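Local coordinates for major capsid protein (Norovirus Hu/GI.7/TCH-060/USA/2003, PDB 4P25), which builds the norovirus capsid and, through its protruding domain, binds histo-blood group antigens such as the Lewis Y glycan, at the NAG/GAL/FUC site. Residues are numbered along the deposited sequence; one frame, centred on the assembly and turned at random. Chains: chain A/B, Major capsid protein.

The NAG/GAL/FUC site. Residues chain A 108, 110, 127, 129, 148, 161, 163-164, 166-168, 212-213; chain B 122-123. With NAG (2-acetamido-2-deoxy-beta-D-glucopyranose), chain E; GAL (beta-D-galactopyranose), chain F; FUC (alpha-L-fucopyranose), chain C; FUC (alpha-L-fucopyranose), chain D.
Galactose anchors Lewis Y in this histo-blood group antigen pocket, built on chain A and completed by chain B. Side chains converge on its 3-hydroxyl. A:Asp108 OD2 accepts from GAL O3 at 2.7 Å through the anti lone pair, A:His110 NE2 comes within 3.1 Å of O3, and A:Ser163 OG lies 3.0 Å from it. The serine hydroxyl, set between backbone N and carbonyl carbon (chi1 63°), also bonds the axial GAL O4, which donates to A:Pro164 O at 2.8 Å on a lone pair. This double reading would favour galactose, with its axial 4-hydroxyl.

A:Trp161 lies nearly parallel to the A:His110 ring, the two overlapping at their rims, which probably limits the imidazole's tilt; its CH2 edge points at FUC (chain C) O5, 3.5 Å away. A:Arg127 bends at chi3 (70°) and grips A:Asp129 side-on, NE to OD1 and NH2 to OD2; NH2, thereby steadied, also donates in its own plane to FUC (chain C) O3 at 2.5 Å, though at a bent 120°. From across the dimer, B:Asp123 OD2 forms a salt bridge with A:Arg127 NH1, tip to tip, carboxylate and guanidinium nearly perpendicular, perhaps fixing it further. FUC (chain D) is well covered, mainly by packing against A:Pro164 CD, A:Ser163 CB, A:Val212 CG1 and B:Gly122, with a weak hydrogen bond between O4 and poorly ordered A:Ser213 OG; NAG barely touches protein. The site lets the capsid recognise Lewis Y mainly through galactose and the two fucoses.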
ATOM      1  N   ASP A 108      -0.320  11.289  20.264  1.00 10.89           N
ATOM      2  CA  ASP A 108      -1.170  10.125  20.437  1.00 10.19           C
ATOM      3  C   ASP A 108      -1.446   9.487  19.084  1.00  9.21           C
ATOM      4  O   ASP A 108      -1.601  10.182  18.073  1.00 10.35           O
ATOM      5  CB  ASP A 108      -2.496  10.511  21.088  1.00  9.54           C
ATOM      6  CG  ASP A 108      -2.412  10.603  22.602  1.00 12.36           C
ATOM      7  OD1 ASP A 108      -1.301  10.761  23.158  1.00 14.98           O
ATOM      8  OD2 ASP A 108      -3.486  10.533  23.234  1.00 14.16           O
ATOM      9  N   HIS A 110      -4.042   6.703  17.016  1.00  7.98           N
ATOM     10  CA  HIS A 110      -5.328   6.038  17.047  1.00  8.46           C
ATOM     11  C   HIS A 110      -5.316   5.015  15.930  1.00 10.70           C
ATOM     12  O   HIS A 110      -5.285   5.360  14.750  1.00 10.52           O
ATOM     13  CB  HIS A 110      -6.435   7.075  16.909  1.00 10.87           C
ATOM     14  CG  HIS A 110      -6.314   8.179  17.913  1.00 10.53           C
ATOM     15  ND1 HIS A 110      -5.741   9.398  17.614  1.00  9.35           N
ATOM     16  CD2 HIS A 110      -6.750   8.273  19.193  1.00 12.85           C
ATOM     17  CE1 HIS A 110      -5.804  10.182  18.676  1.00 12.41           C
ATOM     18  NE2 HIS A 110      -6.413   9.524  19.646  1.00 12.67           N
ATOM     19  N   ARG A 127     -10.655   0.583  18.008  1.00 11.28           N
ATOM     20  CA  ARG A 127      -9.712   1.681  17.881  1.00  8.49           C
ATOM     21  C   ARG A 127      -8.842   1.706  19.128  1.00  8.90           C
ATOM     22  O   ARG A 127      -9.343   1.883  20.250  1.00 11.32           O
ATOM     23  CB  ARG A 127     -10.427   3.021  17.673  1.00  9.46           C
ATOM     24  CG  ARG A 127      -9.509   4.117  17.113  1.00  9.71           C
ATOM     25  CD  ARG A 127     -10.165   5.495  17.170  1.00 10.84           C
ATOM     26  NE  ARG A 127     -10.279   5.960  18.550  1.00  8.86           N
ATOM     27  CZ  ARG A 127     -11.179   6.839  18.989  1.00  9.18           C
ATOM     28  NH1 ARG A 127     -12.071   7.377  18.162  1.00 12.81           N
ATOM     29  NH2 ARG A 127     -11.190   7.175  20.271  1.00 14.97           N
ATOM     30  N   ASP A 129      -6.189   3.524  21.301  1.00  8.57           N
ATOM     31  CA  ASP A 129      -5.701   4.867  21.549  1.00  9.71           C
ATOM     32  C   ASP A 129      -4.401   4.771  22.350  1.00 11.01           C
ATOM     33  O   ASP A 129      -4.383   4.341  23.504  1.00 10.17           O
ATOM     34  CB  ASP A 129      -6.791   5.685  22.245  1.00  9.33           C
ATOM     35  CG  ASP A 129      -8.093   5.701  21.441  1.00 12.60           C
ATOM     36  OD1 ASP A 129      -8.018   5.841  20.197  1.00 11.30           O
ATOM     37  OD2 ASP A 129      -9.182   5.547  22.034  1.00 12.41           O
ATOM     38  N   ASP A 148     -12.440   2.251  23.507  1.00 12.26           N
ATOM     39  CA  ASP A 148     -13.856   2.236  23.844  1.00 14.24           C
ATOM     40  C   ASP A 148     -14.494   0.915  23.421  1.00 14.06           C
ATOM     41  O   ASP A 148     -15.646   0.637  23.748  1.00 18.29           O
ATOM     42  CB  ASP A 148     -14.578   3.438  23.231  1.00 15.20           C
ATOM     43  CG  ASP A 148     -14.297   4.720  23.986  1.00 20.57           C
ATOM     44  OD1 ASP A 148     -13.998   4.631  25.196  1.00 29.22           O
ATOM     45  OD2 ASP A 148     -14.370   5.811  23.379  1.00 28.34           O
ATOM     46  N   TRP A 161      -5.351   7.890  12.629  1.00  8.17           N
ATOM     47  CA  TRP A 161      -5.162   9.325  12.827  1.00  9.05           C
ATOM     48  C   TRP A 161      -4.286   9.605  14.042  1.00 11.48           C
ATOM     49  O   TRP A 161      -4.047   8.714  14.853  1.00 10.86           O
ATOM     50  CB  TRP A 161      -6.498  10.084  12.912  1.00  9.07           C
ATOM     51  CG  TRP A 161      -7.488   9.645  13.986  1.00  9.06           C
ATOM     52  CD1 TRP A 161      -8.272   8.528  13.968  1.00  7.87           C
ATOM     53  CD2 TRP A 161      -7.842  10.357  15.183  1.00 10.30           C
ATOM     54  NE1 TRP A 161      -9.068   8.482  15.090  1.00  8.19           N
ATOM     55  CE2 TRP A 161      -8.824   9.598  15.853  1.00  8.76           C
ATOM     56  CE3 TRP A 161      -7.410  11.558  15.764  1.00 12.32           C
ATOM     57  CZ2 TRP A 161      -9.384   9.995  17.069  1.00 11.78           C
ATOM     58  CZ3 TRP A 161      -7.979  11.960  16.977  1.00 12.81           C
ATOM     59  CH2 TRP A 161      -8.949  11.175  17.612  1.00 11.21           C
ATOM     60  N   SER A 163      -3.151  12.721  17.190  1.00 10.87           N
ATOM     61  CA  SER A 163      -3.617  13.889  17.936  1.00  9.01           C
ATOM     62  C   SER A 163      -2.560  14.279  18.980  1.00 10.82           C
ATOM     63  O   SER A 163      -1.642  13.498  19.238  1.00 12.47           O
ATOM     64  CB  SER A 163      -4.974  13.586  18.587  1.00 12.25           C
ATOM     65  OG  SER A 163      -4.866  12.541  19.536  1.00 13.08           O
ATOM     66  N   PRO A 164      -2.664  15.492  19.562  1.00 13.33           N
ATOM     67  CA  PRO A 164      -1.641  15.946  20.516  1.00 12.39           C
ATOM     68  C   PRO A 164      -1.501  15.053  21.752  1.00 13.57           C
ATOM     69  O   PRO A 164      -2.475  14.454  22.205  1.00 15.39           O
ATOM     70  CB  PRO A 164      -2.146  17.334  20.930  1.00 16.57           C
ATOM     71  CG  PRO A 164      -2.960  17.788  19.782  1.00 17.69           C
ATOM     72  CD  PRO A 164      -3.644  16.557  19.275  1.00 12.56           C
ATOM     73  N   THR A 166      -0.724  16.111  24.716  1.00 18.13           N
ATOM     74  CA  THR A 166      -1.318  16.847  25.821  1.00 19.46           C
ATOM     75  C   THR A 166      -2.280  17.893  25.273  1.00 19.08           C
ATOM     76  O   THR A 166      -2.138  18.335  24.137  1.00 23.24           O
ATOM     77  CB  THR A 166      -0.245  17.541  26.674  1.00 28.10           C
ATOM     78  OG1 THR A 166       0.516  18.439  25.851  1.00 29.43           O
ATOM     79  CG2 THR A 166       0.687  16.522  27.316  1.00 35.94           C
ATOM     80  N   SER A 167      -3.251  18.293  26.085  1.00 22.83           N
ATOM     81  CA  SER A 167      -4.281  19.224  25.636  1.00 22.42           C
ATOM     82  C   SER A 167      -3.718  20.553  25.148  1.00 32.00           C
ATOM     83  O   SER A 167      -2.772  21.091  25.722  1.00 35.81           O
ATOM     84  CB  SER A 167      -5.279  19.486  26.760  1.00 33.00           C
ATOM     85  OG  SER A 167      -4.609  19.997  27.890  1.00 45.01           O
ATOM     86  N   GLY A 168      -4.305  21.065  24.075  1.00 34.64           N
ATOM     87  CA  GLY A 168      -3.918  22.358  23.547  1.00 39.10           C
ATOM     88  C   GLY A 168      -2.580  22.366  22.834  1.00 35.42           C
ATOM     89  O   GLY A 168      -2.189  23.384  22.269  1.00 44.42           O
ATOM     90  N   VAL A 212      -4.831  15.774  13.772  1.00 13.69           N
ATOM     91  CA  VAL A 212      -5.682  16.689  14.508  1.00 13.70           C
ATOM     92  C   VAL A 212      -4.810  17.653  15.299  1.00 13.36           C
ATOM     93  O   VAL A 212      -3.934  17.229  16.054  1.00 17.53           O
ATOM     94  CB  VAL A 212      -6.652  15.932  15.430  1.00 15.39           C
ATOM     95  CG1 VAL A 212      -7.473  16.904  16.256  1.00 20.71           C
ATOM     96  CG2 VAL A 212      -7.561  15.034  14.598  1.00 19.09           C
ATOM     97  N   SER A 213      -5.033  18.948  15.086  1.00 17.63           N
ATOM     98  CA  SER A 213      -4.251  20.002  15.730  1.00 23.44           C
ATOM     99  C   SER A 213      -2.786  19.932  15.311  1.00 22.90           C
ATOM    100  O   SER A 213      -1.880  19.990  16.148  1.00 28.62           O
ATOM    101  CB  SER A 213      -4.373  19.936  17.258  1.00 28.10           C
ATOM    102  OG  SER A 213      -5.730  19.869  17.667  1.00 36.78           O
TER
ATOM    103  N   GLY B 122     -10.598  17.071  17.749  1.00 27.38           N
ATOM    104  CA  GLY B 122     -11.718  16.150  17.806  1.00 22.06           C
ATOM    105  C   GLY B 122     -11.510  14.930  16.930  1.00 16.96           C
ATOM    106  O   GLY B 122     -10.516  14.833  16.210  1.00 19.09           O
ATOM    107  N   ASP B 123     -12.452  13.995  16.993  1.00 16.00           N
ATOM    108  CA  ASP B 123     -12.372  12.763  16.195  1.00 11.31           C
ATOM    109  C   ASP B 123     -12.648  13.088  14.728  1.00 12.77           C
ATOM    110  O   ASP B 123     -13.748  13.507  14.383  1.00 15.87           O
ATOM    111  CB  ASP B 123     -13.412  11.762  16.713  1.00 13.37           C
ATOM    112  CG  ASP B 123     -13.348  10.398  16.020  1.00 16.24           C
ATOM    113  OD1 ASP B 123     -12.637  10.230  14.998  1.00 12.95           O
ATOM    114  OD2 ASP B 123     -14.036   9.477  16.507  1.00 14.39           O
TER
HETATM  115  C1  NAG E   1     -12.320  16.177  25.547  1.00 21.32           C
HETATM  116  C2  NAG E   1     -11.227  17.075  24.991  1.00 18.53           C
HETATM  117  C3  NAG E   1     -10.489  16.348  23.878  1.00 16.23           C
HETATM  118  C4  NAG E   1      -9.993  15.005  24.389  1.00 13.86           C
HETATM  119  C5  NAG E   1     -11.156  14.224  24.981  1.00 17.53           C
HETATM  120  C6  NAG E   1     -10.653  12.877  25.503  1.00 19.12           C
HETATM  121  C7  NAG E   1     -11.508  19.517  24.936  1.00 30.08           C
HETATM  122  C8  NAG E   1     -12.229  20.688  24.265  1.00 27.66           C
HETATM  123  N2  NAG E   1     -11.828  18.307  24.458  1.00 24.78           N
HETATM  124  O1  NAG E   1     -13.011  16.861  26.603  1.00 28.87           O
HETATM  125  O3  NAG E   1      -9.372  17.139  23.448  1.00 20.18           O
HETATM  126  O4  NAG E   1      -9.421  14.262  23.303  1.00 14.52           O
HETATM  127  O5  NAG E   1     -11.734  14.972  26.060  1.00 18.98           O
HETATM  128  O6  NAG E   1      -9.696  13.097  26.544  1.00 25.42           O
HETATM  129  O7  NAG E   1     -10.700  19.707  25.844  1.00 23.82           O
HETATM  130  C1  GAL F   2      -8.115  13.798  23.674  1.00 11.19           C
HETATM  131  C2  GAL F   2      -7.674  12.705  22.715  1.00 10.86           C
HETATM  132  C3  GAL F   2      -6.287  12.219  23.102  1.00 15.28           C
HETATM  133  C4  GAL F   2      -5.336  13.403  23.174  1.00 11.94           C
HETATM  134  C5  GAL F   2      -5.907  14.457  24.108  1.00 15.30           C
HETATM  135  C6  GAL F   2      -4.954  15.651  24.173  1.00 19.27           C
HETATM  136  O2  GAL F   2      -8.600  11.610  22.776  1.00 15.65           O
HETATM  137  O3  GAL F   2      -5.815  11.284  22.120  1.00 13.76           O
HETATM  138  O4  GAL F   2      -5.170  13.963  21.863  1.00 14.09           O
HETATM  139  O5  GAL F   2      -7.185  14.889  23.617  1.00 14.60           O
HETATM  140  O6  GAL F   2      -5.302  16.479  25.287  1.00 23.42           O
HETATM  141  C1  FUC C   3      -8.927  11.183  21.446  1.00 13.55           C
HETATM  142  C2  FUC C   3      -9.607   9.825  21.502  1.00 17.48           C
HETATM  143  C3  FUC C   3     -10.885   9.930  22.317  1.00 18.75           C
HETATM  144  C4  FUC C   3     -11.758  11.039  21.752  1.00 22.90           C
HETATM  145  C5  FUC C   3     -10.958  12.330  21.682  1.00 21.28           C
HETATM  146  C6  FUC C   3     -11.834  13.443  21.106  1.00 27.52           C
HETATM  147  O2  FUC C   3      -8.726   8.873  22.114  1.00 19.91           O
HETATM  148  O3  FUC C   3     -11.595   8.684  22.258  1.00 25.05           O
HETATM  149  O4  FUC C   3     -12.199  10.677  20.435  1.00 38.73           O
HETATM  150  O5  FUC C   3      -9.812  12.137  20.841  1.00 17.63           O
HETATM  151  C1  FUC D   4      -9.708  17.826  22.235  1.00 21.33           C
HETATM  152  C2  FUC D   4      -8.712  18.949  21.995  1.00 30.22           C
HETATM  153  C3  FUC D   4      -7.314  18.367  21.865  1.00 42.48           C
HETATM  154  C4  FUC D   4      -7.309  17.291  20.791  1.00 19.52           C
HETATM  155  C5  FUC D   4      -8.384  16.262  21.098  1.00 17.78           C
HETATM  156  C6  FUC D   4      -8.385  15.183  20.013  1.00 20.26           C
HETATM  157  O2  FUC D   4      -8.749  19.866  23.097  1.00 37.23           O
HETATM  158  O3  FUC D   4      -6.393  19.406  21.506  1.00 40.20           O
HETATM  159  O4  FUC D   4      -7.571  17.890  19.513  1.00 29.27           O
HETATM  160  O5  FUC D   4      -9.666  16.905  21.136  1.00 21.64           O